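Local atomic coordinates of small ribosomal subunit protein bS6 (Aquifex aeolicus, PDB entry 2J5A), a protein that probably binds 16S ribosomal RNA together with protein bS18 as a structural component of the small ribosomal subunit. Residues P18-F29 and F61-V69. Residues are numbered along the deposited sequence; the frame is centred on the assembly and turned at random.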
loop_
_atom_site.group_PDB
_atom_site.type_symbol
_atom_site.label_atom_id
_atom_site.label_comp_id
_atom_site.label_asym_id
_atom_site.label_seq_id
_atom_site.Cartn_x
_atom_site.Cartn_y
_atom_site.Cartn_z
ATOM N N PRO A 18 9.145 -12.018 -3.415
ATOM C CA PRO A 18 9.048 -13.184 -2.520
ATOM C C PRO A 18 10.358 -13.679 -1.883
ATOM O O PRO A 18 10.311 -14.639 -1.143
ATOM C CB PRO A 18 8.453 -14.277 -3.426
ATOM C CG PRO A 18 8.889 -13.913 -4.793
ATOM C CD PRO A 18 9.007 -12.399 -4.829
ATOM N N THR A 19 11.488 -13.038 -2.165
ATOM C CA THR A 19 12.799 -13.429 -1.631
ATOM C C THR A 19 13.150 -12.734 -0.308
ATOM O O THR A 19 14.203 -13.011 0.270
ATOM C CB THR A 19 13.920 -13.074 -2.624
ATOM O OG1 THR A 19 14.012 -11.642 -2.752
ATOM C CG2 THR A 19 13.669 -13.701 -3.997
ATOM N N LEU A 20 12.308 -11.803 0.143
ATOM C CA LEU A 20 12.449 -11.222 1.468
ATOM C C LEU A 20 11.896 -12.207 2.489
ATOM O O LEU A 20 10.948 -12.914 2.205
ATOM C CB LEU A 20 11.666 -9.895 1.585
ATOM C CG LEU A 20 12.299 -8.576 1.115
ATOM C CD1 LEU A 20 12.837 -8.652 -0.293
ATOM C CD2 LEU A 20 11.278 -7.465 1.220
ATOM N N SER A 21 12.455 -12.207 3.688
ATOM C CA SER A 21 11.968 -13.044 4.757
ATOM C C SER A 21 10.651 -12.502 5.277
ATOM O O SER A 21 10.350 -11.318 5.123
ATOM C CB SER A 21 12.967 -13.075 5.917
ATOM O OG SER A 21 12.941 -11.855 6.656
ATOM N N GLU A 22 9.885 -13.372 5.926
ATOM C CA GLU A 22 8.689 -12.950 6.645
ATOM C C GLU A 22 8.913 -11.703 7.477
ATOM O O GLU A 22 8.041 -10.840 7.546
ATOM C CB GLU A 22 8.213 -14.069 7.568
ATOM C CG GLU A 22 6.903 -13.778 8.264
ATOM C CD GLU A 22 5.745 -13.621 7.296
ATOM O OE1 GLU A 22 5.849 -14.085 6.135
ATOM O OE2 GLU A 22 4.726 -13.045 7.716
ATOM N N GLU A 23 10.071 -11.633 8.133
ATOM C CA GLU A 23 10.397 -10.518 9.023
ATOM C C GLU A 23 10.618 -9.229 8.204
ATOM O O GLU A 23 10.192 -8.150 8.613
ATOM C CB GLU A 23 11.654 -10.836 9.873
ATOM C CG GLU A 23 11.564 -12.105 10.786
ATOM C CD GLU A 23 12.295 -13.363 10.224
ATOM O OE1 GLU A 23 11.774 -14.073 9.334
ATOM O OE2 GLU A 23 13.402 -13.676 10.711
ATOM N N GLU A 24 11.276 -9.363 7.054
ATOM C CA GLU A 24 11.492 -8.242 6.145
ATOM C C GLU A 24 10.175 -7.712 5.526
ATOM O O GLU A 24 9.982 -6.503 5.418
ATOM C CB GLU A 24 12.478 -8.638 5.039
ATOM C CG GLU A 24 13.920 -8.775 5.555
ATOM C CD GLU A 24 14.880 -9.365 4.547
ATOM O OE1 GLU A 24 14.550 -10.349 3.864
ATOM O OE2 GLU A 24 16.002 -8.851 4.438
ATOM N N MET A 25 9.286 -8.628 5.138
ATOM C CA MET A 25 7.993 -8.272 4.577
ATOM C C MET A 25 7.165 -7.472 5.569
ATOM O O MET A 25 6.638 -6.421 5.226
ATOM C CB MET A 25 7.230 -9.518 4.128
ATOM C CG MET A 25 7.777 -10.122 2.846
ATOM S SD MET A 25 7.218 -11.811 2.564
ATOM C CE MET A 25 8.027 -12.191 1.021
ATOM N N LYS A 26 7.069 -7.954 6.802
ATOM C CA LYS A 26 6.305 -7.240 7.826
ATOM C C LYS A 26 6.907 -5.865 8.120
ATOM O O LYS A 26 6.182 -4.908 8.303
ATOM C CB LYS A 26 6.200 -8.070 9.108
ATOM C CG LYS A 26 5.243 -9.263 9.028
ATOM C CD LYS A 26 3.797 -8.788 9.066
ATOM C CE LYS A 26 2.887 -9.791 9.765
ATOM N NZ LYS A 26 1.450 -9.419 9.578
ATOM N N LYS A 27 8.230 -5.778 8.148
ATOM C CA LYS A 27 8.944 -4.508 8.329
ATOM C C LYS A 27 8.635 -3.522 7.189
ATOM O O LYS A 27 8.320 -2.363 7.437
ATOM C CB LYS A 27 10.454 -4.780 8.420
ATOM C CG LYS A 27 11.342 -3.550 8.679
ATOM C CD LYS A 27 11.347 -3.117 10.130
ATOM C CE LYS A 27 11.891 -1.673 10.295
ATOM N NZ LYS A 27 12.448 -1.416 11.687
ATOM N N LYS A 28 8.738 -3.996 5.949
ATOM C CA LYS A 28 8.298 -3.239 4.777
ATOM C C LYS A 28 6.891 -2.636 4.935
ATOM O O LYS A 28 6.691 -1.458 4.698
ATOM C CB LYS A 28 8.321 -4.119 3.537
ATOM C CG LYS A 28 8.083 -3.355 2.244
ATOM C CD LYS A 28 9.318 -3.250 1.379
ATOM C CE LYS A 28 10.229 -2.106 1.787
ATOM N NZ LYS A 28 11.410 -2.063 0.845
ATOM N N PHE A 29 5.935 -3.445 5.351
ATOM C CA PHE A 29 4.585 -2.960 5.613
ATOM C C PHE A 29 4.543 -1.831 6.647
ATOM O O PHE A 29 3.875 -0.815 6.428
ATOM C CB PHE A 29 3.703 -4.112 6.073
ATOM C CG PHE A 29 2.235 -3.801 6.097
ATOM C CD1 PHE A 29 1.672 -2.848 5.238
ATOM C CD2 PHE A 29 1.400 -4.510 6.925
ATOM C CE1 PHE A 29 0.329 -2.600 5.245
ATOM C CE2 PHE A 29 0.040 -4.278 6.912
ATOM C CZ PHE A 29 -0.491 -3.320 6.077
ATOM N N PHE A 61 9.461 -13.347 -11.177
ATOM C CA PHE A 61 8.820 -13.851 -9.970
ATOM C C PHE A 61 7.421 -14.285 -10.322
ATOM O O PHE A 61 6.773 -13.660 -11.134
ATOM C CB PHE A 61 8.777 -12.772 -8.895
ATOM C CG PHE A 61 10.122 -12.405 -8.365
ATOM C CD1 PHE A 61 10.866 -13.331 -7.652
ATOM C CD2 PHE A 61 10.650 -11.140 -8.572
ATOM C CE1 PHE A 61 12.117 -13.007 -7.150
ATOM C CE2 PHE A 61 11.899 -10.804 -8.085
ATOM C CZ PHE A 61 12.638 -11.737 -7.368
ATOM N N ASN A 62 6.971 -15.378 -9.716
ATOM C CA ASN A 62 5.642 -15.938 -9.978
ATOM C C ASN A 62 4.721 -15.783 -8.792
ATOM O O ASN A 62 3.537 -16.059 -8.908
ATOM C CB ASN A 62 5.747 -17.439 -10.284
ATOM C CG ASN A 62 6.595 -17.729 -11.500
ATOM O OD1 ASN A 62 6.451 -17.082 -12.542
ATOM N ND2 ASN A 62 7.479 -18.719 -11.380
ATOM N N ASN A 63 5.281 -15.403 -7.644
ATOM C CA ASN A 63 4.516 -15.194 -6.416
ATOM C C ASN A 63 4.930 -13.848 -5.821
ATOM O O ASN A 63 5.961 -13.293 -6.203
ATOM C CB ASN A 63 4.805 -16.314 -5.399
ATOM C CG ASN A 63 4.423 -17.698 -5.909
ATOM O OD1 ASN A 63 3.238 -18.110 -5.858
ATOM N ND2 ASN A 63 5.417 -18.429 -6.413
ATOM N N ALA A 64 4.145 -13.334 -4.882
ATOM C CA ALA A 64 4.507 -12.099 -4.173
ATOM C C ALA A 64 3.707 -11.935 -2.892
ATOM O O ALA A 64 2.648 -12.517 -2.750
ATOM C CB ALA A 64 4.301 -10.884 -5.089
ATOM N N ARG A 65 4.217 -11.124 -1.971
ATOM C CA ARG A 65 3.520 -10.835 -0.724
ATOM C C ARG A 65 2.656 -9.555 -0.838
ATOM O O ARG A 65 3.185 -8.452 -1.049
ATOM C CB ARG A 65 4.528 -10.687 0.419
ATOM C CG ARG A 65 3.888 -10.330 1.753
ATOM C CD ARG A 65 2.849 -11.356 2.190
ATOM N NE ARG A 65 2.632 -11.255 3.624
ATOM C CZ ARG A 65 3.417 -11.817 4.545
ATOM N NH1 ARG A 65 4.467 -12.545 4.196
ATOM N NH2 ARG A 65 3.132 -11.654 5.824
ATOM N N TYR A 66 1.343 -9.717 -0.656
ATOM C CA TYR A 66 0.384 -8.642 -0.823
ATOM C C TYR A 66 -0.065 -8.077 0.492
ATOM O O TYR A 66 -0.502 -8.817 1.368
ATOM C CB TYR A 66 -0.858 -9.123 -1.586
ATOM C CG TYR A 66 -0.714 -9.131 -3.095
ATOM C CD1 TYR A 66 -0.223 -10.243 -3.750
ATOM C CD2 TYR A 66 -1.088 -8.048 -3.853
ATOM C CE1 TYR A 66 -0.090 -10.277 -5.130
ATOM C CE2 TYR A 66 -0.970 -8.068 -5.235
ATOM C CZ TYR A 66 -0.470 -9.196 -5.860
ATOM O OH TYR A 66 -0.348 -9.244 -7.219
ATOM N N PHE A 67 0.030 -6.750 0.602
ATOM C CA PHE A 67 -0.538 -5.989 1.700
ATOM C C PHE A 67 -1.529 -4.948 1.152
ATOM O O PHE A 67 -1.408 -4.501 0.020
ATOM C CB PHE A 67 0.546 -5.254 2.508
ATOM C CG PHE A 67 1.547 -6.156 3.188
ATOM C CD1 PHE A 67 1.229 -6.799 4.375
ATOM C CD2 PHE A 67 2.827 -6.315 2.673
ATOM C CE1 PHE A 67 2.124 -7.596 5.000
ATOM C CE2 PHE A 67 3.746 -7.124 3.318
ATOM C CZ PHE A 67 3.385 -7.780 4.479
ATOM N N LEU A 68 -2.467 -4.534 2.001
ATOM C CA LEU A 68 -3.475 -3.522 1.677
ATOM C C LEU A 68 -3.620 -2.594 2.861
ATOM O O LEU A 68 -3.728 -3.063 3.999
ATOM C CB LEU A 68 -4.840 -4.185 1.390
ATOM C CG LEU A 68 -6.038 -3.311 0.978
ATOM C CD1 LEU A 68 -7.012 -4.150 0.174
ATOM C CD2 LEU A 68 -6.744 -2.624 2.169
ATOM N N VAL A 69 -3.635 -1.285 2.586
ATOM C CA VAL A 69 -3.849 -0.264 3.624
ATOM C C VAL A 69 -4.836 0.818 3.114
ATOM O O VAL A 69 -4.803 1.221 1.941
ATOM C CB VAL A 69 -2.488 0.327 4.151
ATOM C CG1 VAL A 69 -1.851 1.249 3.155
ATOM C CG2 VAL A 69 -2.671 1.047 5.511
#
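With CG of Arg65 trans to the backbone N (chi1 178°) and a bend at chi2, the guanidinium rises from strand 63-73 to Glu22, whose CG is likewise trans to its N and whose chain bends at chi2. This is helix-on-sheet packing in the ferredoxin-like fold of bS6: the first turns of helix 22-38 lie over the antiparallel sheet. The salt bridge is bidentate and end-on, Arg65 NH1 to Glu22 OE1 and Arg65 NH2 to Glu22 OE2, both 2.8 Å. Each oxygen is met on its syn side, by a donor well out of the carboxylate plane; both oxygens lie close to the guanidinium plane, though the carboxylate plane is turned 22° from it. Met25 CB lies over one face of the guanidinium, while Met25 SD lies 3.3 Å from Arg65 NH1. Asp48 on the neighbouring strand pairs with both Arg65 NH2 and Lys26 NZ, probably offsetting the two nearby positive charges. One helical turn beyond Met25, Phe29 and Phe67 form an offset stack, centroids 4.4 Å apart, in which CB of each residue also sits over the other's ring. Val69 CB meets the Phe29 ring at its edge. Ahead of the helix, whose start Ser21 and Glu24 close with a capping box, Pro18 lays CD over one face of the Phe61 ring, 3.5 Å from CD1.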